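Putative enoyl-CoA hydratase/isomerase (Acinetobacter baumannii, PDB 3FDU) probably hydrates or isomerises the carbon-carbon double bond of enoyl-CoA thioesters, as a member of the crotonase superfamily. Local coordinates at residues Y157-A160 and A161-F165; K168-N171 and A172-L176; I225-E228 and A229-M233; I111-G114 and V115-L118. The protein carries 4 engineered substitutions. All blocks are in the same frame, centred on the assembly; numbering follows the deposited sequence. Where two conformers were deposited one is given.

All four contacts are local, between neighbours on a helix or at its start. Interaction 4 lies deepest, its centre about 4 Å from the centre of the chain, and is built almost wholly from backbone bonds and aliphatic groups. Interaction 1, the opening turns of helix 157-166, and interaction 3, midway along helix 218-236, each meet the second subunit, the first through a charged and aromatic surface, the second through a histidine and an isoleucine. Interaction 2, partly buried, is a polar helix cap. Interactions 1 and 2 touch through the Glu-162 to Lys-168 salt bridge and Leu-163 on Phe-170; Phe-170 also packs on Val-115 of interaction 4. Interaction 3 touches none of the others.

Interaction 1. Residues Y157-A160 and A161-F165; sequences YHKA and AELLF
The methyl of Ala-161 meets two aromatic rings: Tyr-157 CE2 approaches Ala-161 CB obliquely at 4.0 Å, while one face of the Phe-165 ring lies against the same methyl, which sits over the ring centre. The Tyr-157 ring swings along the helix because CG stands opposite the backbone N (chi1 -174°), and its OH continues to Asp-122 of the second subunit. On another side of the helix Lys-159 and Glu-162 run side by side, three residues apart. The lysine chain bends at chi2 and chi3, bringing NZ to 2.8 Å from Glu-162 OE2; this salt bridge uses the syn side of the oxygen, 30° out of the carboxylate plane. These residues form helix 157-166 of the crotonase fold, one of the surfaces through which the trimer assembles. Asn-182 of the second subunit also donates to Glu-162 OE2, and Lys-168 pairs with OE1, so the carboxylate is gripped at both oxygens and would probably stay ionised. The backbone keeps regular i to i+4 bonds, among them Ala-161 N to Tyr-157 O at 2.8 Å. Leu-164 CB lies 3.4 Å from Ala-160 O, and both residues pack on Leu-151 of helix 147-155.

Interaction 2. Residues K168-N171 and A172-L176; sequences KKFN and AETAL
Asn-171 OD1 receives the backbone N-H of Thr-174 at 2.9 Å, a nearly straight bond (170° at the hydrogen) that meets the oxygen almost head-on, in line with the side-chain carbonyl. Glu-173 N lies 3.1 Å from the same Asn-171 OD1. The amide reaches back over the helix start because CG is tucked between the backbone N and the carbonyl carbon (chi1 57°). Asn-171 is thus the N-cap of helix 172-177, and its own backbone O accepts from Ala-175 N at 3.1 Å, starting the helical series. A water closes the other half of the turn: it accepts from Asn-171 N at 2.8 Å and is hydrogen-bonded to Thr-174 OG1 at 2.7 Å, so the link resembles a capping box with a water inserted. Just outside the cap, Phe-170 and Ala-175 form a hydrophobic staple, with Ala-175 CB at the ring edge, near its plane, 3.8 Å from Phe-170 CE1. Thr-174 CG2 comes obliquely to the same ring, 3.7 Å from Phe-170 CD1, leaving OG1 of the threonine to the water. Phe-132 of strand 131-133 meets the Phe-170 ring at a small interplanar angle and shares backbone bonds with Phe-170, joining the cap to the three-stranded sheet. A neutral amide therefore takes up an N-H at the helix start without a formal charge; helix polarity would probably strengthen that bond, while the apolar pair lies beside the cap.

Interaction 3. Residues I225-E228 and A229-M233; sequences IDHE and AEIFM
Ala-229 CB is wedged against the preceding turn, 3.4 Å from both Ile-225 O and Asp-226 O, on the buried flank of helix 218-236, one of the C-terminal helices of this crotonase-family subunit. Packing is close along this flank. Ala-229 touches Phe-89 and Ile-225 touches Lys-93, both on helix 87-97. The extended Glu-228 side chain turns inward to Ser-148 OG and Gly-146 N, which hold one carboxylate oxygen each. Its backbone O takes a short, nearly axial bond of 2.8 Å from Phe-232 N.

The flank with His-227 and Glu-230 is exposed and more loosely bonded. His-227 O accepts two weak bonds, from Ile-231 N at 3.3 Å and from Glu-230 N at 3.2 Å, the latter sharply bent (121° at the hydrogen). Glu-230 brings OE2 near the plane of the imidazole at its edge, yet 4.2 Å from His-227 ND1; the two groups are not in contact, and any attraction would be mild and would depend on the histidine being protonated. Beside this, the same ring has a buried apolar neighbour. With CG opposite the backbone N (chi1 166°), the imidazole leans along the helix axis to Ile-231, whose CG1 stands beside its own backbone N and carries the terminal methyl back toward the ring. Leu-213 of the second subunit packs on both residues, so this pair lies at a subunit boundary. The imidazole and the isoleucine chain run aslant to one another, and Ile-231 CD1 approaches to 3.6 Å from His-227 NE2, obliquely to the ring.

Interaction 4. Residues I111-G114 and V115-L118; sequences IGIG and VTIL
Gly-112 O is shared by two backbone donors, Thr-116 N at 3.0 Å and Val-115 N at 3.0 Å. The first bond lies in the carbonyl plane and is nearly straight (165° at the hydrogen); the second comes from well above that plane and is more bent. Ile-117 N follows with a 3.0 Å bond to Ile-113 O. Gly-112 is the N-cap at which strand 109-111 gives way to the short helix 113-116, and its positive phi makes the sharp bend. In crotonase-fold enzymes a backbone N-H at the start of the corresponding helix commonly forms part of the oxyanion hole, and this glycine-rich turn is consistent with that role. Thr-116 OG1 sits between its backbone N and carbonyl carbon (chi1 62°), a position that lays it 3.3 Å from Ile-113 CA; it has no polar partner in the model. Gly-114 O is likewise buried without one, and Leu-118 lays carbon against it: CG comes to 3.3 Å from Gly-114 O. Ile-117 CG2 rests similarly close to Ile-113 O. Beyond the turn, Ile-113 and Thr-116 pack on Leu-92 of helix 87-97, Leu-118 on Ile-104 and Val-106 of strand 102-106, and Val-115 on Phe-132.

Interaction 1. Residues Y157-A160 and A161-F165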
# COMPACT_ATOMS: atom_id res chain seq x y z
N TYR A 157 6.31 -0.10 0.21
CA TYR A 157 7.65 0.01 0.83
C TYR A 157 8.73 0.61 -0.09
O TYR A 157 9.44 1.54 0.30
CB TYR A 157 8.12 -1.37 1.34
CG TYR A 157 9.44 -1.25 2.11
CD1 TYR A 157 9.45 -1.12 3.50
CD2 TYR A 157 10.67 -1.24 1.43
CE1 TYR A 157 10.65 -1.00 4.19
CE2 TYR A 157 11.89 -1.11 2.13
CZ TYR A 157 11.86 -0.99 3.50
OH TYR A 157 13.04 -0.86 4.19
N HIS A 158 8.87 0.11 -1.33
CA HIS A 158 9.95 0.61 -2.20
C HIS A 158 9.89 2.11 -2.43
O HIS A 158 10.91 2.79 -2.39
CB HIS A 158 9.94 -0.13 -3.56
CG HIS A 158 10.53 -1.52 -3.50
ND1 HIS A 158 10.11 -2.55 -4.31
CD2 HIS A 158 11.51 -2.03 -2.72
CE1 HIS A 158 10.80 -3.65 -4.03
NE2 HIS A 158 11.67 -3.35 -3.08
N LYS A 159 8.71 2.64 -2.73
CA LYS A 159 8.63 4.09 -2.99
C LYS A 159 8.84 4.88 -1.72
O LYS A 159 9.45 5.96 -1.75
CB LYS A 159 7.28 4.49 -3.64
CG LYS A 159 7.24 5.95 -4.10
CD LYS A 159 8.34 6.28 -5.21
CE LYS A 159 8.32 5.19 -6.34
NZ LYS A 159 9.24 5.40 -7.53
N ALA A 160 8.30 4.39 -0.60
CA ALA A 160 8.49 5.12 0.65
C ALA A 160 10.01 5.15 0.97
O ALA A 160 10.53 6.17 1.40
CB ALA A 160 7.70 4.44 1.82
N ALA A 161 10.69 4.03 0.79
CA ALA A 161 12.14 4.02 1.05
C ALA A 161 12.87 4.98 0.11
O ALA A 161 13.79 5.70 0.54
CB ALA A 161 12.70 2.59 0.95
N GLU A 162 12.47 5.05 -1.16
CA GLU A 162 13.10 6.03 -2.10
C GLU A 162 12.96 7.50 -1.66
O GLU A 162 13.93 8.30 -1.63
CB GLU A 162 12.57 5.82 -3.55
CG GLU A 162 12.96 6.90 -4.59
CD GLU A 162 12.30 6.66 -5.95
OE1 GLU A 162 12.39 7.57 -6.74
OE2 GLU A 162 11.66 5.61 -6.19
N LEU A 163 11.77 7.88 -1.22
CA LEU A 163 11.56 9.28 -0.80
C LEU A 163 12.20 9.56 0.54
O LEU A 163 12.71 10.65 0.77
CB LEU A 163 10.07 9.60 -0.74
CG LEU A 163 9.25 9.40 -2.05
CD1 LEU A 163 7.72 9.67 -1.88
CD2 LEU A 163 9.84 10.29 -3.17
N LEU A 164 12.16 8.58 1.44
CA LEU A 164 12.76 8.81 2.78
C LEU A 164 14.28 8.69 2.71
O LEU A 164 14.98 9.55 3.28
CB LEU A 164 12.19 7.82 3.81
CG LEU A 164 10.76 8.12 4.28
CD1 LEU A 164 10.14 7.00 5.17
CD2 LEU A 164 10.73 9.40 5.04
N PHE A 165 14.81 7.65 2.07
CA PHE A 165 16.29 7.46 2.12
C PHE A 165 17.00 8.57 1.30
O PHE A 165 18.03 9.08 1.71
CB PHE A 165 16.74 6.14 1.50
CG PHE A 165 16.51 4.88 2.34
CD1 PHE A 165 15.68 4.88 3.46
CD2 PHE A 165 17.10 3.69 1.95
CE1 PHE A 165 15.45 3.69 4.19
CE2 PHE A 165 16.92 2.53 2.69
CZ PHE A 165 16.07 2.53 3.80

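Interaction 2. Residues K168-N171 and A172-L176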
# COMPACT_ATOMS: atom_id res chain seq x y z
N LYS A 168 15.02 13.20 -1.64
CA LYS A 168 14.96 14.06 -2.84
C LYS A 168 13.67 14.89 -2.97
O LYS A 168 12.60 14.54 -2.41
CB LYS A 168 15.13 13.20 -4.09
CG LYS A 168 13.96 12.18 -4.31
CD LYS A 168 14.43 11.19 -5.40
CE LYS A 168 13.30 10.49 -6.06
NZ LYS A 168 13.94 9.49 -6.98
N LYS A 169 13.74 15.96 -3.76
CA LYS A 169 12.54 16.70 -4.12
C LYS A 169 11.79 15.89 -5.18
O LYS A 169 12.37 15.03 -5.91
CB LYS A 169 12.88 18.15 -4.59
CG LYS A 169 13.35 19.07 -3.46
CD LYS A 169 13.83 20.42 -3.93
CE LYS A 169 14.22 21.31 -2.73
NZ LYS A 169 13.09 21.48 -1.72
N PHE A 170 10.48 16.07 -5.22
CA PHE A 170 9.63 15.30 -6.14
C PHE A 170 8.39 16.10 -6.52
O PHE A 170 7.97 17.00 -5.78
CB PHE A 170 9.31 13.87 -5.64
CG PHE A 170 8.52 13.80 -4.29
CD1 PHE A 170 7.10 13.67 -4.28
CD2 PHE A 170 9.20 13.83 -3.06
CE1 PHE A 170 6.38 13.58 -3.05
CE2 PHE A 170 8.49 13.73 -1.82
CZ PHE A 170 7.07 13.64 -1.83
N ASN A 171 7.80 15.80 -7.70
CA ASN A 171 6.80 16.70 -8.22
C ASN A 171 5.40 16.17 -7.92
O ASN A 171 5.25 15.17 -7.17
CB ASN A 171 6.98 16.91 -9.73
CG ASN A 171 6.93 15.59 -10.51
OD1 ASN A 171 6.28 14.63 -10.08
ND2 ASN A 171 7.62 15.53 -11.65
N ALA A 172 4.37 16.84 -8.43
CA ALA A 172 3.00 16.41 -8.10
C ALA A 172 2.66 15.04 -8.70
O ALA A 172 1.92 14.25 -8.11
CB ALA A 172 1.95 17.48 -8.51
N GLU A 173 3.22 14.71 -9.86
CA GLU A 173 2.93 13.41 -10.48
C GLU A 173 3.50 12.27 -9.65
O GLU A 173 2.90 11.21 -9.53
CB GLU A 173 3.48 13.36 -11.91
CG GLU A 173 2.77 14.29 -12.91
CD GLU A 173 3.01 15.81 -12.68
OE1 GLU A 173 4.04 16.24 -12.08
OE2 GLU A 173 2.12 16.58 -13.12
N THR A 174 4.71 12.45 -9.12
CA THR A 174 5.30 11.47 -8.19
C THR A 174 4.43 11.35 -6.92
O THR A 174 4.17 10.24 -6.47
CB THR A 174 6.76 11.87 -7.79
OG1 THR A 174 7.59 11.78 -8.97
CG2 THR A 174 7.36 10.92 -6.68
N ALA A 175 3.99 12.49 -6.36
CA ALA A 175 3.20 12.47 -5.13
C ALA A 175 1.87 11.79 -5.41
O ALA A 175 1.37 11.06 -4.58
CB ALA A 175 2.94 13.92 -4.59
N LEU A 176 1.34 11.99 -6.62
CA LEU A 176 0.05 11.34 -7.00
C LEU A 176 0.24 9.82 -7.17
O LEU A 176 -0.54 9.02 -6.69
CB LEU A 176 -0.49 11.98 -8.31
CG LEU A 176 -1.80 11.41 -8.86
CD1 LEU A 176 -3.01 11.98 -8.15
CD2 LEU A 176 -1.91 11.69 -10.34
O HOH W 1 9.28 13.86 -9.09

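Interaction 3. Residues I225-E228 and A229-M233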
# COMPACT_ATOMS: atom_id res chain seq x y z
N ILE A 225 3.75 7.78 16.08
CA ILE A 225 4.20 9.18 16.16
C ILE A 225 5.12 9.45 17.37
O ILE A 225 6.18 10.07 17.24
CB ILE A 225 2.98 10.13 16.12
CG1 ILE A 225 2.36 10.03 14.70
CG2 ILE A 225 3.40 11.66 16.45
CD1 ILE A 225 0.94 10.68 14.57
N ASP A 226 4.73 8.92 18.53
CA ASP A 226 5.45 9.17 19.81
C ASP A 226 6.80 8.47 19.83
O ASP A 226 7.77 9.01 20.30
CB ASP A 226 4.60 8.75 21.02
CG ASP A 226 3.47 9.78 21.35
OD1 ASP A 226 3.51 10.97 20.96
OD2 ASP A 226 2.52 9.40 22.04
N HIS A 227 6.86 7.26 19.29
CA HIS A 227 8.10 6.52 19.35
C HIS A 227 9.08 7.10 18.30
O HIS A 227 10.29 7.18 18.51
CB HIS A 227 7.85 5.02 19.10
CG HIS A 227 9.11 4.26 18.83
ND1 HIS A 227 10.18 4.26 19.72
CD2 HIS A 227 9.50 3.54 17.75
CE1 HIS A 227 11.16 3.54 19.21
NE2 HIS A 227 10.78 3.09 18.02
N GLU A 228 8.54 7.50 17.16
CA GLU A 228 9.36 8.26 16.19
C GLU A 228 9.92 9.52 16.85
O GLU A 228 11.11 9.86 16.64
CB GLU A 228 8.53 8.69 14.98
CG GLU A 228 8.34 7.59 13.95
CD GLU A 228 7.61 8.10 12.68
OE1 GLU A 228 7.17 9.28 12.70
OE2 GLU A 228 7.51 7.32 11.68
N ALA A 229 9.08 10.22 17.60
CA ALA A 229 9.47 11.49 18.21
C ALA A 229 10.66 11.26 19.13
O ALA A 229 11.56 12.07 19.21
CB ALA A 229 8.27 12.11 19.00
N GLU A 230 10.69 10.13 19.81
CA GLU A 230 11.83 9.84 20.71
C GLU A 230 13.15 9.69 19.94
O GLU A 230 14.20 10.32 20.26
CB GLU A 230 11.49 8.58 21.55
CG GLU A 230 12.62 8.12 22.45
CD GLU A 230 12.15 7.06 23.49
OE1 GLU A 230 12.80 6.99 24.54
OE2 GLU A 230 11.14 6.33 23.27
N ILE A 231 13.11 8.91 18.87
CA ILE A 231 14.26 8.77 17.99
C ILE A 231 14.67 10.11 17.33
O ILE A 231 15.86 10.41 17.23
CB ILE A 231 14.01 7.66 16.93
CG1 ILE A 231 13.92 6.31 17.69
CG2 ILE A 231 15.12 7.71 15.77
CD1 ILE A 231 13.42 5.17 16.85
N PHE A 232 13.69 10.89 16.91
CA PHE A 232 13.90 12.18 16.27
C PHE A 232 14.69 13.13 17.23
O PHE A 232 15.64 13.81 16.82
CB PHE A 232 12.53 12.80 15.92
CG PHE A 232 12.61 14.09 15.10
CD1 PHE A 232 12.50 14.07 13.71
CD2 PHE A 232 12.75 15.32 15.73
CE1 PHE A 232 12.57 15.29 12.93
CE2 PHE A 232 12.83 16.53 14.97
CZ PHE A 232 12.73 16.51 13.58
N MET A 233 14.30 13.16 18.51
CA MET A 233 15.01 14.01 19.49
C MET A 233 16.45 13.58 19.80
O MET A 233 17.33 14.44 20.06
CB MET A 233 14.16 14.20 20.76
CG MET A 233 12.94 15.16 20.58
SD MET A 233 13.28 16.90 20.04
CE MET A 233 14.33 17.39 21.49

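Interaction 4. Residues I111-G114 and V115-L118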
# COMPACT_ATOMS: atom_id res chain seq x y z
N ILE A 111 7.24 20.88 2.31
CA ILE A 111 8.52 20.24 2.74
C ILE A 111 8.44 19.74 4.16
O ILE A 111 7.89 20.42 5.00
CB ILE A 111 9.70 21.27 2.60
CG1 ILE A 111 9.92 21.58 1.07
CG2 ILE A 111 11.03 20.68 3.13
CD1 ILE A 111 10.93 22.75 0.82
N GLY A 112 8.91 18.51 4.41
CA GLY A 112 9.07 17.97 5.78
C GLY A 112 7.69 17.69 6.35
O GLY A 112 6.97 16.81 5.86
N ILE A 113 7.30 18.45 7.37
CA ILE A 113 5.93 18.42 7.82
C ILE A 113 4.88 18.76 6.72
O ILE A 113 3.73 18.37 6.84
CB ILE A 113 5.72 19.40 9.00
CG1 ILE A 113 4.32 19.17 9.58
CG2 ILE A 113 5.87 20.85 8.53
CD1 ILE A 113 4.31 18.95 11.05
N GLY A 114 5.26 19.49 5.66
CA GLY A 114 4.37 19.74 4.52
C GLY A 114 3.99 18.45 3.79
O GLY A 114 2.90 18.38 3.20
N VAL A 115 4.85 17.44 3.85
CA VAL A 115 4.49 16.10 3.36
C VAL A 115 3.88 15.21 4.48
O VAL A 115 2.90 14.51 4.22
CB VAL A 115 5.71 15.32 2.78
CG1 VAL A 115 5.33 13.85 2.42
CG2 VAL A 115 6.23 15.94 1.49
N THR A 116 4.47 15.18 5.68
CA THR A 116 3.96 14.20 6.69
C THR A 116 2.54 14.54 7.21
O THR A 116 1.81 13.63 7.59
CB THR A 116 4.91 14.03 7.85
OG1 THR A 116 5.05 15.29 8.51
CG2 THR A 116 6.29 13.52 7.37
N ILE A 117 2.16 15.82 7.21
CA ILE A 117 0.80 16.19 7.57
C ILE A 117 -0.24 15.66 6.54
O ILE A 117 -1.39 15.39 6.90
CB ILE A 117 0.62 17.72 7.81
CG1 ILE A 117 -0.68 17.95 8.58
CG2 ILE A 117 0.56 18.48 6.46
CD1 ILE A 117 -0.66 18.91 9.67
N LEU A 118 0.18 15.46 5.29
CA LEU A 118 -0.71 14.89 4.25
C LEU A 118 -1.16 13.49 4.63
O LEU A 118 -2.25 13.05 4.25
CB LEU A 118 0.02 14.82 2.89
CG LEU A 118 0.58 16.16 2.41
CD1 LEU A 118 1.19 15.94 1.05
CD2 LEU A 118 -0.57 17.22 2.40